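PDB 2FU2: bacteriocin from Streptococcus pyogenes, which probably acts as a bacteriocin immunity protein, protecting the streptococcus that makes it from a cognate bacteriocin. Local coordinates for residues E4-L8 with L37-M42; I50-N55 with L72-K77. All coordinates share one frame; numbering follows the deposited sequence.

Interaction 1: residues E4-L8 with L37-M42; sequences EKEIL and LEKEGM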
loop_
_atom_site.group_PDB
_atom_site.type_symbol
_atom_site.label_atom_id
_atom_site.label_comp_id
_atom_site.label_asym_id
_atom_site.label_seq_id
_atom_site.Cartn_x
_atom_site.Cartn_y
_atom_site.Cartn_z
ATOM N N GLU A 4 12.867 -3.578 -2.241
ATOM C CA GLU A 4 11.703 -4.480 -2.127
ATOM C C GLU A 4 11.196 -4.589 -0.712
ATOM O O GLU A 4 9.964 -4.596 -0.489
ATOM C CB GLU A 4 12.023 -5.888 -2.619
ATOM C CG GLU A 4 12.236 -6.003 -4.102
ATOM C CD GLU A 4 12.351 -7.431 -4.537
ATOM O OE1 GLU A 4 12.866 -8.260 -3.769
ATOM O OE2 GLU A 4 11.905 -7.728 -5.647
ATOM N N LYS A 5 12.146 -4.685 0.236
ATOM C CA LYS A 5 11.829 -4.709 1.671
ATOM C C LYS A 5 11.203 -3.422 2.280
ATOM O O LYS A 5 10.336 -3.508 3.134
ATOM C CB LYS A 5 13.072 -5.131 2.435
ATOM C CG LYS A 5 13.464 -6.567 2.149
ATOM C CD LYS A 5 14.980 -6.664 2.066
ATOM C CE LYS A 5 15.487 -8.109 2.152
ATOM N NZ LYS A 5 17.016 -8.137 2.005
ATOM N N GLU A 6 11.644 -2.251 1.823
ATOM C CA GLU A 6 11.148 -0.986 2.341
ATOM C C GLU A 6 9.686 -0.873 1.920
ATOM O O GLU A 6 8.844 -0.425 2.706
ATOM C CB GLU A 6 11.968 0.214 1.818
ATOM C CG GLU A 6 13.377 0.198 2.302
ATOM C CD GLU A 6 14.342 1.217 1.627
ATOM O OE1 GLU A 6 14.409 1.286 0.372
ATOM O OE2 GLU A 6 15.074 1.913 2.377
ATOM N N ILE A 7 9.381 -1.278 0.687
ATOM C CA ILE A 7 7.989 -1.228 0.218
ATOM C C ILE A 7 7.114 -2.258 0.983
ATOM O O ILE A 7 5.968 -1.945 1.396
ATOM C CB ILE A 7 7.912 -1.394 -1.316
ATOM C CG1 ILE A 7 8.798 -0.309 -1.986
ATOM C CG2 ILE A 7 6.383 -1.461 -1.842
ATOM C CD1 ILE A 7 8.734 -0.292 -3.441
ATOM N N LEU A 8 7.668 -3.444 1.208
ATOM C CA LEU A 8 6.953 -4.480 1.941
ATOM C C LEU A 8 6.672 -3.994 3.361
ATOM O O LEU A 8 5.519 -4.084 3.835
ATOM C CB LEU A 8 7.726 -5.783 1.949
ATOM C CG LEU A 8 7.073 -7.007 2.637
ATOM C CD1 LEU A 8 5.673 -7.434 2.120
ATOM C CD2 LEU A 8 8.028 -8.234 2.523
ATOM N N LEU A 37 4.239 -9.423 -3.211
ATOM C CA LEU A 37 5.575 -8.865 -3.060
ATOM C C LEU A 37 6.460 -9.827 -2.294
ATOM O O LEU A 37 7.524 -10.239 -2.758
ATOM C CB LEU A 37 5.517 -7.588 -2.237
ATOM C CG LEU A 37 6.362 -6.382 -2.614
ATOM C CD1 LEU A 37 6.494 -5.446 -1.438
ATOM C CD2 LEU A 37 7.719 -6.741 -3.153
ATOM N N GLU A 38 6.036 -10.164 -1.094
ATOM C CA GLU A 38 6.816 -11.094 -0.316
ATOM C C GLU A 38 7.181 -12.337 -1.117
ATOM O O GLU A 38 8.333 -12.784 -1.094
ATOM C CB GLU A 38 6.049 -11.490 0.911
ATOM C CG GLU A 38 6.912 -12.138 1.938
ATOM C CD GLU A 38 6.216 -12.108 3.263
ATOM O OE1 GLU A 38 4.968 -11.911 3.247
ATOM O OE2 GLU A 38 6.903 -12.270 4.300
ATOM N N LYS A 39 6.193 -12.894 -1.816
ATOM C CA LYS A 39 6.359 -14.140 -2.546
ATOM C C LYS A 39 7.246 -13.925 -3.776
ATOM O O LYS A 39 8.335 -14.458 -3.816
ATOM C CB LYS A 39 5.000 -14.761 -2.925
ATOM C CG LYS A 39 5.073 -15.854 -4.039
ATOM C CD LYS A 39 3.721 -15.992 -4.825
ATOM C CE LYS A 39 3.239 -14.642 -5.445
ATOM N NZ LYS A 39 1.742 -14.465 -5.626
ATOM N N GLU A 40 6.796 -13.140 -4.759
ATOM C CA GLU A 40 7.490 -13.004 -6.050
ATOM C C GLU A 40 8.532 -11.889 -6.084
ATOM O O GLU A 40 9.297 -11.815 -7.046
ATOM C CB GLU A 40 6.490 -12.694 -7.173
ATOM C CG GLU A 40 5.667 -13.856 -7.770
ATOM C CD GLU A 40 4.488 -13.366 -8.674
ATOM O OE1 GLU A 40 4.398 -12.147 -8.992
ATOM O OE2 GLU A 40 3.658 -14.216 -9.077
ATOM N N GLY A 41 8.555 -10.994 -5.099
ATOM C CA GLY A 41 9.320 -9.754 -5.278
ATOM C C GLY A 41 8.596 -8.621 -6.034
ATOM O O GLY A 41 7.436 -8.735 -6.381
HETATM N N MSE A 42 9.294 -7.516 -6.281
HETATM C CA MSE A 42 8.699 -6.281 -6.827
HETATM C C MSE A 42 8.614 -6.336 -8.321
HETATM O O MSE A 42 9.402 -7.002 -8.990
HETATM C CB MSE A 42 9.566 -5.075 -6.430
HETATM C CG MSE A 42 8.962 -3.749 -6.634
HETATM SE SE MSE A 42 7.287 -3.451 -5.589
HETATM C CE MSE A 42 6.447 -2.956 -6.904
#
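Glu4 reaches out from the first turn of helix 4-15 and takes hold of the main chain of Met42, just past the end of helix 24-40. Its CG lies anti to the carbonyl carbon (chi1 -69°) and the chain beyond is extended, which carries the carboxylate out to the Gly41-Met42 peptide while CG brushes Met42 CB. The bond from Met42 N to Glu4 OE2 is short, 2.7 Å, and nearly straight at 172°, yet the N-H arrives from above the carboxylate plane, 49° out of it. Glu4 OE2 also rests 3.3 Å from Gly41 CA, where positive phi breaks the helix and turns the chain aside. One turn back in helix 24-40, Leu37 supplies the apolar half. Leu37 CD1 presses on the backbone of helix 4-15, 3.5 Å from Leu8 N, and on Leu8 CB at 3.6 Å, the two leucine side chains sliding past each other in opposite directions. Ile7 meets Leu37 at about a right angle, Ile7 CG2 to Leu37 CD1 4.0 Å. Ile7 also crosses the bent side chain of Met42, a selenomethionine, with Ile7 CD1 4.1 Å from Met42 SE. Leu46 and Ala47 of helix 44-60 back Leu37 and Met42. A main-chain N-H beyond the last helical turn thus gains a carboxylate acceptor, an interaction that probably lowers the proton affinity of Glu4 and ties the turn to the N-terminal helix beside an apolar seam.

Interaction 2: residues I50-N55 with L72-K77; sequences IDSLIN and LSRLVK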
loop_
_atom_site.group_PDB
_atom_site.type_symbol
_atom_site.label_atom_id
_atom_site.label_comp_id
_atom_site.label_asym_id
_atom_site.label_seq_id
_atom_site.Cartn_x
_atom_site.Cartn_y
_atom_site.Cartn_z
ATOM N N ILE A 50 -0.284 -1.305 -6.511
ATOM C CA ILE A 50 -0.313 -0.617 -5.206
ATOM C C ILE A 50 -0.605 0.870 -5.406
ATOM O O ILE A 50 -1.451 1.447 -4.751
ATOM C CB ILE A 50 1.021 -0.797 -4.444
ATOM C CG1 ILE A 50 1.305 -2.288 -4.066
ATOM C CG2 ILE A 50 1.080 0.145 -3.156
ATOM C CD1 ILE A 50 2.837 -2.690 -3.999
ATOM N N ASP A 51 0.064 1.486 -6.358
ATOM C CA ASP A 51 -0.231 2.889 -6.686
ATOM C C ASP A 51 -1.744 3.157 -6.871
ATOM O O ASP A 51 -2.292 4.071 -6.204
ATOM C CB ASP A 51 0.571 3.349 -7.898
ATOM C CG ASP A 51 0.600 4.843 -8.040
ATOM O OD1 ASP A 51 0.769 5.545 -7.042
ATOM O OD2 ASP A 51 0.450 5.334 -9.161
ATOM N N SER A 52 -2.392 2.347 -7.721
ATOM C CA SER A 52 -3.802 2.485 -7.991
ATOM C C SER A 52 -4.603 2.325 -6.712
ATOM O O SER A 52 -5.544 3.106 -6.499
ATOM C CB SER A 52 -4.295 1.443 -8.995
ATOM O OG SER A 52 -3.702 1.624 -10.292
ATOM N N LEU A 53 -4.263 1.312 -5.890
ATOM C CA LEU A 53 -5.007 1.075 -4.647
ATOM C C LEU A 53 -4.844 2.263 -3.649
ATOM O O LEU A 53 -5.828 2.764 -3.098
ATOM C CB LEU A 53 -4.612 -0.279 -4.021
ATOM C CG LEU A 53 -5.265 -0.656 -2.702
ATOM C CD1 LEU A 53 -6.735 -0.960 -2.930
ATOM C CD2 LEU A 53 -4.592 -1.826 -2.009
ATOM N N ILE A 54 -3.619 2.764 -3.487
ATOM C CA ILE A 54 -3.361 3.884 -2.588
ATOM C C ILE A 54 -3.934 5.191 -3.119
ATOM O O ILE A 54 -4.547 5.942 -2.352
ATOM C CB ILE A 54 -1.841 4.015 -2.224
ATOM C CG1 ILE A 54 -1.314 2.719 -1.598
ATOM C CG2 ILE A 54 -1.652 5.112 -1.200
ATOM C CD1 ILE A 54 -1.983 2.391 -0.203
ATOM N N ASN A 55 -3.804 5.459 -4.416
ATOM C CA ASN A 55 -4.555 6.616 -4.982
ATOM C C ASN A 55 -6.037 6.559 -4.628
ATOM O O ASN A 55 -6.601 7.573 -4.179
ATOM C CB ASN A 55 -4.396 6.739 -6.485
ATOM C CG ASN A 55 -2.998 7.005 -6.863
ATOM O OD1 ASN A 55 -2.174 7.368 -6.013
ATOM N ND2 ASN A 55 -2.692 6.849 -8.131
ATOM N N LEU A 72 3.952 5.127 2.077
ATOM C CA LEU A 72 3.753 4.142 1.031
ATOM C C LEU A 72 3.482 4.751 -0.335
ATOM O O LEU A 72 4.126 4.409 -1.336
ATOM C CB LEU A 72 2.577 3.199 1.383
ATOM C CG LEU A 72 2.255 2.120 0.365
ATOM C CD1 LEU A 72 3.524 1.281 -0.051
ATOM C CD2 LEU A 72 1.192 1.193 0.955
ATOM N N SER A 73 2.516 5.611 -0.416
ATOM C CA SER A 73 2.240 6.243 -1.738
ATOM C C SER A 73 3.514 6.810 -2.378
ATOM O O SER A 73 3.761 6.593 -3.544
ATOM C CB SER A 73 1.258 7.389 -1.590
ATOM O OG SER A 73 0.994 7.968 -2.847
ATOM N N ARG A 74 4.324 7.523 -1.565
ATOM C CA ARG A 74 5.516 8.152 -2.000
ATOM C C ARG A 74 6.524 7.142 -2.574
ATOM O O ARG A 74 7.113 7.340 -3.654
ATOM C CB ARG A 74 6.122 8.909 -0.817
ATOM C CG ARG A 74 7.447 9.485 -1.156
ATOM C CD ARG A 74 8.385 9.537 -0.016
ATOM N NE ARG A 74 9.602 10.166 -0.499
ATOM C CZ ARG A 74 10.507 10.715 0.296
ATOM N NH1 ARG A 74 10.308 10.700 1.610
ATOM N NH2 ARG A 74 11.585 11.283 -0.219
ATOM N N LEU A 75 6.721 6.067 -1.824
ATOM C CA LEU A 75 7.619 5.028 -2.208
ATOM C C LEU A 75 7.284 4.353 -3.542
ATOM O O LEU A 75 8.198 4.101 -4.331
ATOM C CB LEU A 75 7.727 3.968 -1.086
ATOM C CG LEU A 75 8.350 4.428 0.236
ATOM C CD1 LEU A 75 8.601 3.241 1.157
ATOM C CD2 LEU A 75 9.672 5.139 -0.009
ATOM N N VAL A 76 6.024 3.977 -3.765
ATOM C CA VAL A 76 5.670 3.298 -5.008
ATOM C C VAL A 76 5.585 4.297 -6.134
ATOM O O VAL A 76 5.816 3.910 -7.298
ATOM C CB VAL A 76 4.341 2.429 -4.963
ATOM C CG1 VAL A 76 4.491 1.352 -3.988
ATOM C CG2 VAL A 76 3.203 3.260 -4.555
ATOM N N LYS A 77 5.281 5.567 -5.838
ATOM C CA LYS A 77 5.432 6.599 -6.917
ATOM C C LYS A 77 6.871 6.746 -7.446
ATOM O O LYS A 77 7.078 6.909 -8.635
ATOM C CB LYS A 77 4.779 7.950 -6.579
ATOM C CG LYS A 77 3.217 7.959 -6.826
ATOM C CD LYS A 77 2.461 9.211 -6.268
ATOM C CE LYS A 77 0.972 8.908 -6.032
ATOM N NZ LYS A 77 0.360 8.294 -7.261
HETATM O O HOH W 1 -0.171 6.272 -4.592
#
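Lys77 bridges to helix 44-60 through its ammonium group, which donates to two acceptors one turn apart. Lys77 NZ lies 2.8 Å from Asp51 OD1, a salt bridge on the syn lone pair, and 3.0 Å from Asn55 OD1, where it sits in the carbonyl plane at a C=O...N angle of 112°. The bend at chi4 (-51°) swings NZ between the two, and the aliphatic Lys77 CG passes 3.4 Å from Asp51 OD1. Beneath this polar edge the side chains are apolar. Ile50 CG2 meets Val76 CG1 at 3.7 Å, Ile54 CD1 meets Leu72 CD2 at 3.6 Å, and both pairs cross at about a right angle; Ile54 CG2 also rests on Ser73 CB. The two helices belong to an all-helical bundle, as expected of the EntA_Immun family, and here segments 50-55 and 72-77 run roughly antiparallel (148°), their axes approaching to 9.5 Å. A water hydrogen-bonds Asp51 OD1, Asn55 OD1 and Ser73 OG, each at 2.7 Å, which joins the acceptors to helix 67-78 a second time. Further out, Leu33 of helix 24-40 packs on Ile50, while Ala10, Leu11 and Val14 of helix 4-15 close over Leu72.

Interactions 1 and 2 are two seams of one helical bundle, with centres about 14 Å apart and following one another along the chain. Interaction 1 lies toward the end of the bundle: its centre is about 11 Å from that of the chain, whereas the centre of interaction 2 is deeper, about 6 Å from it. Helix 4-15 connects them: Ile7 CG2 packs 4.0 Å from Val76 CG1, and Glu6 O lies 4.0 Å from Leu75 CD1. Ile7 therefore serves both seams, facing residues 37-42 and the helix that carries Lys77. Helices 24-40 and 44-60 are consecutive, so the turn gripped in interaction 1 leads directly into the helix used in interaction 2.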